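Local coordinates for extracellular protein containing a SCP domain (Bacillus anthracis, PDB 4IFA), which is of unknown function, a secreted bacterial protein that joins a CAP-associated N-terminal region to an SCP (cysteine-rich secretory protein family) domain and may contribute to virulence, at residues Glu60-Leu63 and Ala64-Glu68; Ile118-Tyr122 and Glu123-Lys127; Arg181-Asp184 and Asp185-Leu189. All coordinates share one frame; numbering follows the deposited sequence.

All three contacts are local: each lies within one continuous piece of chain, between residues three to five positions apart, so none closes a long loop, and they follow in series without nesting or crossing. Contact 1 comes first, over the last turns and C-terminal end of helix 59-66, just before strand 71-74 starts the seven-stranded antiparallel sheet. Contact 2 lies beyond strand 100-106 of that sheet, where a loop turns into helix 122-128. Contact 3 marks the exit from strand 176-183 into helix 185-191, which leads on to strand 195-198 of the three-stranded sheet. All belong to the CAP-associated N-terminal region; their centres are 21 to 30 Å apart and none touches another.

Contact 1 (Glu60-Leu63 and Ala64-Glu68)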
loop_
_atom_site.group_PDB
_atom_site.type_symbol
_atom_site.label_atom_id
_atom_site.label_comp_id
_atom_site.label_asym_id
_atom_site.label_seq_id
_atom_site.Cartn_x
_atom_site.Cartn_y
_atom_site.Cartn_z
ATOM N N GLU A 60 0.084 3.212 -23.569
ATOM C CA GLU A 60 -0.390 2.337 -24.629
ATOM C C GLU A 60 0.183 0.927 -24.526
ATOM O O GLU A 60 -0.527 -0.056 -24.787
ATOM C CB GLU A 60 -0.017 2.922 -25.989
ATOM C CG GLU A 60 -0.383 2.042 -27.211
ATOM C CD GLU A 60 0.045 2.609 -28.568
ATOM O OE1 GLU A 60 0.223 3.844 -28.719
ATOM O OE2 GLU A 60 0.178 1.783 -29.494
ATOM N N ASN A 61 1.472 0.837 -24.169
ATOM C CA ASN A 61 2.164 -0.449 -23.949
ATOM C C ASN A 61 1.535 -1.191 -22.752
ATOM O O ASN A 61 1.258 -2.386 -22.839
ATOM C CB ASN A 61 3.672 -0.194 -23.754
ATOM C CG ASN A 61 4.483 -1.466 -23.575
ATOM O OD1 ASN A 61 4.510 -2.338 -24.442
ATOM N ND2 ASN A 61 5.140 -1.573 -22.417
ATOM N N LEU A 62 1.227 -0.459 -21.690
ATOM C CA LEU A 62 0.621 -1.057 -20.498
ATOM C C LEU A 62 -0.757 -1.583 -20.876
ATOM O O LEU A 62 -1.070 -2.752 -20.611
ATOM C CB LEU A 62 0.540 -0.036 -19.369
ATOM C CG LEU A 62 -0.134 -0.508 -18.090
ATOM C CD1 LEU A 62 0.577 -1.757 -17.469
ATOM C CD2 LEU A 62 -0.141 0.618 -17.086
ATOM N N LEU A 63 -1.538 -0.767 -21.595
ATOM C CA LEU A 63 -2.883 -1.199 -22.011
ATOM C C LEU A 63 -2.821 -2.473 -22.884
ATOM O O LEU A 63 -3.619 -3.387 -22.724
ATOM C CB LEU A 63 -3.595 -0.055 -22.737
ATOM C CG LEU A 63 -5.078 -0.199 -23.013
ATOM C CD1 LEU A 63 -5.811 -0.362 -21.706
ATOM C CD2 LEU A 63 -5.541 1.024 -23.737
ATOM N N ALA A 64 -1.879 -2.519 -23.834
ATOM C CA ALA A 64 -1.698 -3.687 -24.702
ATOM C C ALA A 64 -1.326 -4.977 -23.994
ATOM O O ALA A 64 -1.827 -6.046 -24.350
ATOM C CB ALA A 64 -0.611 -3.385 -25.750
ATOM N N LYS A 65 -0.430 -4.866 -23.011
ATOM C CA LYS A 65 0.140 -6.014 -22.304
ATOM C C LYS A 65 -0.718 -6.471 -21.117
ATOM O O LYS A 65 -0.811 -7.675 -20.855
ATOM C CB LYS A 65 1.560 -5.669 -21.817
ATOM C CG LYS A 65 2.608 -5.256 -22.873
ATOM C CD LYS A 65 3.165 -6.396 -23.623
ATOM C CE LYS A 65 4.049 -5.953 -24.813
ATOM N NZ LYS A 65 5.292 -5.201 -24.460
ATOM N N TRP A 66 -1.306 -5.517 -20.385
ATOM C CA TRP A 66 -2.132 -5.806 -19.185
ATOM C C TRP A 66 -3.649 -5.717 -19.338
ATOM O O TRP A 66 -4.393 -6.176 -18.461
ATOM C CB TRP A 66 -1.689 -4.908 -17.994
ATOM C CG TRP A 66 -1.019 -5.658 -16.886
ATOM C CD1 TRP A 66 -1.610 -6.120 -15.750
ATOM C CD2 TRP A 66 0.359 -6.065 -16.824
ATOM N NE1 TRP A 66 -0.710 -6.781 -15.005
ATOM C CE2 TRP A 66 0.518 -6.762 -15.610
ATOM C CE3 TRP A 66 1.475 -5.888 -17.649
ATOM C CZ2 TRP A 66 1.737 -7.326 -15.215
ATOM C CZ3 TRP A 66 2.690 -6.434 -17.244
ATOM C CH2 TRP A 66 2.810 -7.122 -16.040
ATOM N N GLY A 67 -4.135 -5.124 -20.428
ATOM C CA GLY A 67 -5.570 -4.895 -20.632
ATOM C C GLY A 67 -6.056 -3.660 -19.873
ATOM O O GLY A 67 -5.256 -2.935 -19.272
ATOM N N GLU A 68 -7.357 -3.412 -19.890
ATOM C CA GLU A 68 -7.927 -2.269 -19.203
ATOM C C GLU A 68 -7.884 -2.534 -17.702
ATOM O O GLU A 68 -8.185 -3.651 -17.260
ATOM C CB GLU A 68 -9.382 -2.001 -19.629
ATOM C CG GLU A 68 -9.588 -1.394 -21.022
ATOM C CD GLU A 68 -9.220 0.098 -21.136
ATOM O OE1 GLU A 68 -8.956 0.775 -20.113
ATOM O OE2 GLU A 68 -9.215 0.612 -22.292
#
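Leu62 and Trp66, one turn apart on helix 59-66, carry the packed side of this contact. CD1 of Leu62 approaches CB of Trp66 at 3.9 Å, so the leucine meets the base of the tryptophan side chain. The same pair is joined through the backbone, where Trp66 N donates to Leu62 O at 2.8 Å. Beneath them the packing continues into the fold: Leu62 rests on Trp82, Phe94 and Val96, and the Trp66 ring makes edge-to-face contacts with Tyr84 and Phe94.

The outer flanks are more open. On one, Lys65 folds back along the helix through bends at chi2 (-78°) and chi4 (64°), which bring NZ to OD1 of Asn61 at 3.0 Å. The ammonium lies in the plane of the amide, on a lone pair of the oxygen, and its charge has a second partner in a salt bridge to Asp49; an amide oxygen and a carboxylate therefore share the hold on NZ. On the other flank the carboxylate of Glu68 comes against a methyl of Leu63, with Glu68 CD 3.5 Å from Leu63 CD1, a contact without polar pairing; Glu68 is exposed and lies already beyond the helix.

Gly67 N still donates to Leu63 O at 2.9 Å, but from above the carbonyl plane and with an N-H...O angle of only 133°. Gly67 then takes positive phi, a conformation that favours glycine, and the backbone is extended at Glu68. The arrangement is that of a helix packed by one face on a sheet and terminated by a glycine of positive phi just after its last helical residue, Trp66.

Contact 2 (Ile118-Tyr122 and Glu123-Lys127)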
loop_
_atom_site.group_PDB
_atom_site.type_symbol
_atom_site.label_atom_id
_atom_site.label_comp_id
_atom_site.label_asym_id
_atom_site.label_seq_id
_atom_site.Cartn_x
_atom_site.Cartn_y
_atom_site.Cartn_z
ATOM N N ILE A 118 7.427 -13.102 -4.221
ATOM C CA ILE A 118 6.594 -12.730 -3.073
ATOM C C ILE A 118 6.568 -13.971 -2.196
ATOM O O ILE A 118 6.260 -15.070 -2.679
ATOM C CB ILE A 118 5.189 -12.305 -3.522
ATOM C CG1 ILE A 118 5.247 -11.068 -4.422
ATOM C CG2 ILE A 118 4.284 -12.077 -2.331
ATOM C CD1 ILE A 118 5.730 -9.767 -3.747
ATOM N N ASN A 119 6.934 -13.788 -0.907
ATOM C CA ASN A 119 7.064 -14.772 0.176
ATOM C C ASN A 119 8.543 -15.039 0.511
ATOM O O ASN A 119 8.830 -15.710 1.503
ATOM C CB ASN A 119 6.439 -16.154 -0.118
ATOM C CG ASN A 119 4.951 -16.143 -0.377
ATOM O OD1 ASN A 119 4.266 -15.195 -0.071
ATOM N ND2 ASN A 119 4.462 -17.271 -0.938
ATOM N N GLU A 120 9.465 -14.544 -0.285
ATOM C CA GLU A 120 10.889 -14.823 -0.062
ATOM C C GLU A 120 11.383 -14.300 1.270
ATOM O O GLU A 120 11.006 -13.199 1.704
ATOM C CB GLU A 120 11.728 -14.240 -1.203
ATOM C CG GLU A 120 13.183 -14.724 -1.224
ATOM C CD GLU A 120 13.953 -14.322 -2.456
ATOM O OE1 GLU A 120 13.502 -13.457 -3.214
ATOM O OE2 GLU A 120 15.035 -14.959 -2.679
ATOM N N LYS A 121 12.224 -15.070 1.942
ATOM C CA LYS A 121 12.781 -14.676 3.208
ATOM C C LYS A 121 13.771 -13.524 3.085
ATOM O O LYS A 121 14.576 -13.457 2.139
ATOM C CB LYS A 121 13.458 -15.838 3.914
ATOM C CG LYS A 121 12.566 -17.014 4.308
ATOM C CD LYS A 121 11.500 -16.641 5.326
ATOM C CE LYS A 121 10.901 -17.900 5.964
ATOM N NZ LYS A 121 9.746 -17.586 6.812
ATOM N N TYR A 122 13.708 -12.605 4.059
ATOM C CA TYR A 122 14.606 -11.463 4.096
ATOM C C TYR A 122 16.099 -11.866 3.925
ATOM O O TYR A 122 16.826 -11.194 3.202
ATOM C CB TYR A 122 14.413 -10.689 5.431
ATOM C CG TYR A 122 15.186 -9.391 5.513
ATOM C CD1 TYR A 122 14.631 -8.197 5.114
ATOM C CD2 TYR A 122 16.497 -9.374 5.923
ATOM C CE1 TYR A 122 15.311 -7.019 5.194
ATOM C CE2 TYR A 122 17.209 -8.194 6.002
ATOM C CZ TYR A 122 16.625 -7.016 5.574
ATOM O OH TYR A 122 17.331 -5.826 5.666
ATOM N N GLU A 123 16.564 -12.899 4.638
ATOM C CA GLU A 123 17.994 -13.272 4.558
ATOM C C GLU A 123 18.385 -13.604 3.109
ATOM O O GLU A 123 19.527 -13.371 2.714
ATOM C CB GLU A 123 18.374 -14.349 5.600
ATOM C CG GLU A 123 17.719 -15.658 5.408
ATOM C CD GLU A 123 18.049 -16.695 6.461
ATOM O OE1 GLU A 123 17.860 -17.886 6.127
ATOM O OE2 GLU A 123 18.519 -16.365 7.571
ATOM N N ASP A 124 17.486 -14.218 2.361
ATOM C CA ASP A 124 17.779 -14.562 0.960
ATOM C C ASP A 124 17.696 -13.364 0.039
ATOM O O ASP A 124 18.516 -13.236 -0.884
ATOM C CB ASP A 124 16.826 -15.645 0.486
ATOM C CG ASP A 124 17.002 -16.939 1.261
ATOM O OD1 ASP A 124 18.152 -17.338 1.569
ATOM O OD2 ASP A 124 16.004 -17.613 1.585
ATOM N N VAL A 125 16.779 -12.439 0.308
ATOM C CA VAL A 125 16.674 -11.210 -0.466
ATOM C C VAL A 125 17.961 -10.385 -0.291
ATOM O O VAL A 125 18.527 -9.921 -1.261
ATOM C CB VAL A 125 15.451 -10.397 -0.042
ATOM C CG1 VAL A 125 15.463 -8.983 -0.640
ATOM C CG2 VAL A 125 14.167 -11.142 -0.392
ATOM N N TYR A 126 18.449 -10.260 0.952
ATOM C CA TYR A 126 19.607 -9.433 1.250
ATOM C C TYR A 126 20.835 -9.959 0.596
ATOM O O TYR A 126 21.551 -9.208 -0.036
ATOM C CB TYR A 126 19.851 -9.387 2.771
ATOM C CG TYR A 126 20.962 -8.440 3.184
ATOM C CD1 TYR A 126 20.694 -7.182 3.704
ATOM C CD2 TYR A 126 22.280 -8.817 3.069
ATOM C CE1 TYR A 126 21.736 -6.332 4.080
ATOM C CE2 TYR A 126 23.312 -7.975 3.418
ATOM C CZ TYR A 126 23.029 -6.726 3.907
ATOM O OH TYR A 126 24.120 -5.935 4.277
ATOM N N LYS A 127 21.035 -11.261 0.751
ATOM C CA LYS A 127 22.258 -11.916 0.321
ATOM C C LYS A 127 22.545 -11.697 -1.133
ATOM O O LYS A 127 23.717 -11.560 -1.521
ATOM C CB LYS A 127 22.140 -13.411 0.580
ATOM C CG LYS A 127 23.453 -14.135 0.611
ATOM C CD LYS A 127 23.231 -15.606 0.858
ATOM C CE LYS A 127 22.611 -15.885 2.217
ATOM N NZ LYS A 127 22.453 -17.340 2.435
HETATM O O HOH W 1 13.367 -17.653 0.881
#
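The N-terminal end of helix 122-128 forms here, with Lys121 as the N-cap residue. Its carbonyl starts the helical bonding: Val125 N donates to Lys121 O at 3.0 Å, and Asp124 N reaches the same oxygen only weakly. One residue on, Tyr126 N donates to Tyr122 O at 2.9 Å.

A water joins the cap to the first turn, accepting from Lys121 N at 3.0 Å and donating to OD2 of Asp124 at 2.7 Å. The carboxylate of Asp124, in the first turn, is probably also favoured by the helix dipole.

Glu120 runs extended across this turn with CG anti to its N (chi1 -168°), which lays the chain over CG2 of Val125; Glu120 OE1 is 3.7 Å from that methyl. Its carboxylate stands 40° to that of Asp124 and is held by Lys128 and by the backbone N of Tyr117. Tyr122 and Tyr126 lie side by side and point the same way, the hydroxyl of Tyr122 at the edge of the Tyr126 ring, 4.1 Å from CD1; that hydroxyl is hydrogen-bonded to Val153 O. The whole is a helix N-terminus in which the Asp124 carboxylate reaches the backbone N of the N-cap residue through water, a water-mediated relative of the capping box.

Contact 3 (Arg181-Asp184 and Asp185-Leu189); sequences RYMD and DETLL
Asp184 is the N-cap residue of helix 185-191, its side chain accepting from Thr187 N, at a strand-to-helix junction where strand 176-183 ends and the chain turns. The strand and helix segments run at 115° to each other. With chi1 at 64°, CG of Asp184 sits between its own N and carbonyl carbon, and the carboxylate is folded back over the first turn.

Along the helix, Asp185 turns its CB bond away from the strand, and its OD1 is hydrogen-bonded to the indole NH of Trp165 on the neighbouring strand 164-171. Glu186 also leads outwards, to a salt bridge with Arg139 of the three-stranded sheet; only its CB stays near the capping oxygen, 4.0 Å from Asp184 OD1. Thr187 is the principal partner. Its backbone N donates to Asp184 OD1 at 2.9 Å, nearly along the C-O axis, and its hydroxyl OG1 donates to the same Asp184 OD1 at 2.7 Å, on the syn side and 32° out of the carboxylate plane. The two donors come from opposite faces of that plane, and together they fix the rotation of the carboxylate. The methyl CG2 of Thr187 turns to the strand side and lies 3.8 Å from CG of Met183, a selenomethionine, whose side chain crosses that of Thr187 at about a right angle.

At Leu188 the regular helical bonding takes over, with Leu188 N donating to Asp184 O at 3.1 Å. Both Leu188 and Met183 are buried, Leu188 also touching Trp165. SE of Met183 passes 3.9 Å from Leu188 CA, and a bend at chi3 puts the terminal methyl CE of Met183 3.8 Å from CD1 of Leu188.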
loop_
_atom_site.group_PDB
_atom_site.type_symbol
_atom_site.label_atom_id
_atom_site.label_comp_id
_atom_site.label_asym_id
_atom_site.label_seq_id
_atom_site.Cartn_x
_atom_site.Cartn_y
_atom_site.Cartn_z
ATOM N N ARG A 181 7.322 -2.043 -4.373
ATOM C CA ARG A 181 6.969 -0.760 -4.978
ATOM C C ARG A 181 8.108 -0.283 -5.848
ATOM O O ARG A 181 9.119 0.155 -5.347
ATOM C CB ARG A 181 6.599 0.303 -3.918
ATOM C CG ARG A 181 6.047 1.572 -4.523
ATOM C CD ARG A 181 6.181 2.741 -3.570
ATOM N NE ARG A 181 5.446 2.640 -2.306
ATOM C CZ ARG A 181 4.233 3.126 -2.046
ATOM N NH1 ARG A 181 3.500 3.681 -2.971
ATOM N NH2 ARG A 181 3.731 3.016 -0.819
ATOM N N TYR A 182 7.925 -0.315 -7.174
ATOM C CA TYR A 182 8.901 0.187 -8.096
ATOM C C TYR A 182 8.643 1.680 -8.285
ATOM O O TYR A 182 7.485 2.086 -8.355
ATOM C CB TYR A 182 8.748 -0.469 -9.460
ATOM C CG TYR A 182 9.002 -1.970 -9.432
ATOM C CD1 TYR A 182 10.263 -2.465 -9.183
ATOM C CD2 TYR A 182 7.989 -2.884 -9.709
ATOM C CE1 TYR A 182 10.515 -3.845 -9.161
ATOM C CE2 TYR A 182 8.227 -4.232 -9.722
ATOM C CZ TYR A 182 9.487 -4.723 -9.472
ATOM O OH TYR A 182 9.704 -6.088 -9.480
HETATM N N MSE A 183 9.717 2.458 -8.317
HETATM C CA MSE A 183 9.608 3.908 -8.518
HETATM C C MSE A 183 10.730 4.450 -9.345
HETATM O O MSE A 183 11.867 4.036 -9.167
HETATM C CB MSE A 183 9.699 4.610 -7.160
HETATM C CG MSE A 183 8.581 4.300 -6.191
HETATM SE SE MSE A 183 8.858 5.184 -4.414
HETATM C CE MSE A 183 10.110 3.898 -3.745
ATOM N N ASP A 184 10.430 5.379 -10.252
ATOM C CA ASP A 184 11.482 6.119 -10.947
ATOM C C ASP A 184 12.035 7.180 -9.952
ATOM O O ASP A 184 11.526 7.330 -8.824
ATOM C CB ASP A 184 10.996 6.707 -12.308
ATOM C CG ASP A 184 9.892 7.750 -12.181
ATOM O OD1 ASP A 184 9.485 8.141 -11.063
ATOM O OD2 ASP A 184 9.417 8.197 -13.252
ATOM N N ASP A 185 13.103 7.885 -10.338
ATOM C CA ASP A 185 13.718 8.864 -9.432
ATOM C C ASP A 185 12.724 9.928 -8.931
ATOM O O ASP A 185 12.664 10.240 -7.733
ATOM C CB ASP A 185 14.847 9.624 -10.134
ATOM C CG ASP A 185 16.086 8.768 -10.453
ATOM O OD1 ASP A 185 16.199 7.592 -10.060
ATOM O OD2 ASP A 185 16.993 9.325 -11.111
ATOM N N GLU A 186 11.947 10.472 -9.861
ATOM C CA GLU A 186 10.986 11.546 -9.561
ATOM C C GLU A 186 9.952 11.067 -8.537
ATOM O O GLU A 186 9.638 11.751 -7.558
ATOM C CB GLU A 186 10.302 12.035 -10.852
ATOM C CG GLU A 186 11.228 12.430 -12.055
ATOM C CD GLU A 186 11.982 13.752 -11.924
ATOM O OE1 GLU A 186 11.335 14.820 -11.803
ATOM O OE2 GLU A 186 13.236 13.727 -12.033
ATOM N N THR A 187 9.444 9.850 -8.715
ATOM C CA THR A 187 8.482 9.328 -7.775
ATOM C C THR A 187 9.080 9.113 -6.379
ATOM O O THR A 187 8.421 9.365 -5.378
ATOM C CB THR A 187 7.839 8.033 -8.306
ATOM O OG1 THR A 187 7.229 8.315 -9.581
ATOM C CG2 THR A 187 6.807 7.487 -7.330
ATOM N N LEU A 188 10.314 8.590 -6.303
ATOM C CA LEU A 188 10.967 8.369 -5.005
ATOM C C LEU A 188 11.103 9.680 -4.198
ATOM O O LEU A 188 10.863 9.735 -2.985
ATOM C CB LEU A 188 12.360 7.755 -5.236
ATOM C CG LEU A 188 13.265 7.576 -4.001
ATOM C CD1 LEU A 188 12.690 6.608 -3.009
ATOM C CD2 LEU A 188 14.682 7.145 -4.431
ATOM N N LEU A 189 11.477 10.734 -4.882
ATOM C CA LEU A 189 11.651 12.037 -4.227
ATOM C C LEU A 189 10.324 12.633 -3.710
ATOM O O LEU A 189 10.309 13.283 -2.680
ATOM C CB LEU A 189 12.395 12.987 -5.159
ATOM C CG LEU A 189 13.833 12.521 -5.452
ATOM C CD1 LEU A 189 14.468 13.330 -6.545
ATOM C CD2 LEU A 189 14.697 12.556 -4.190
#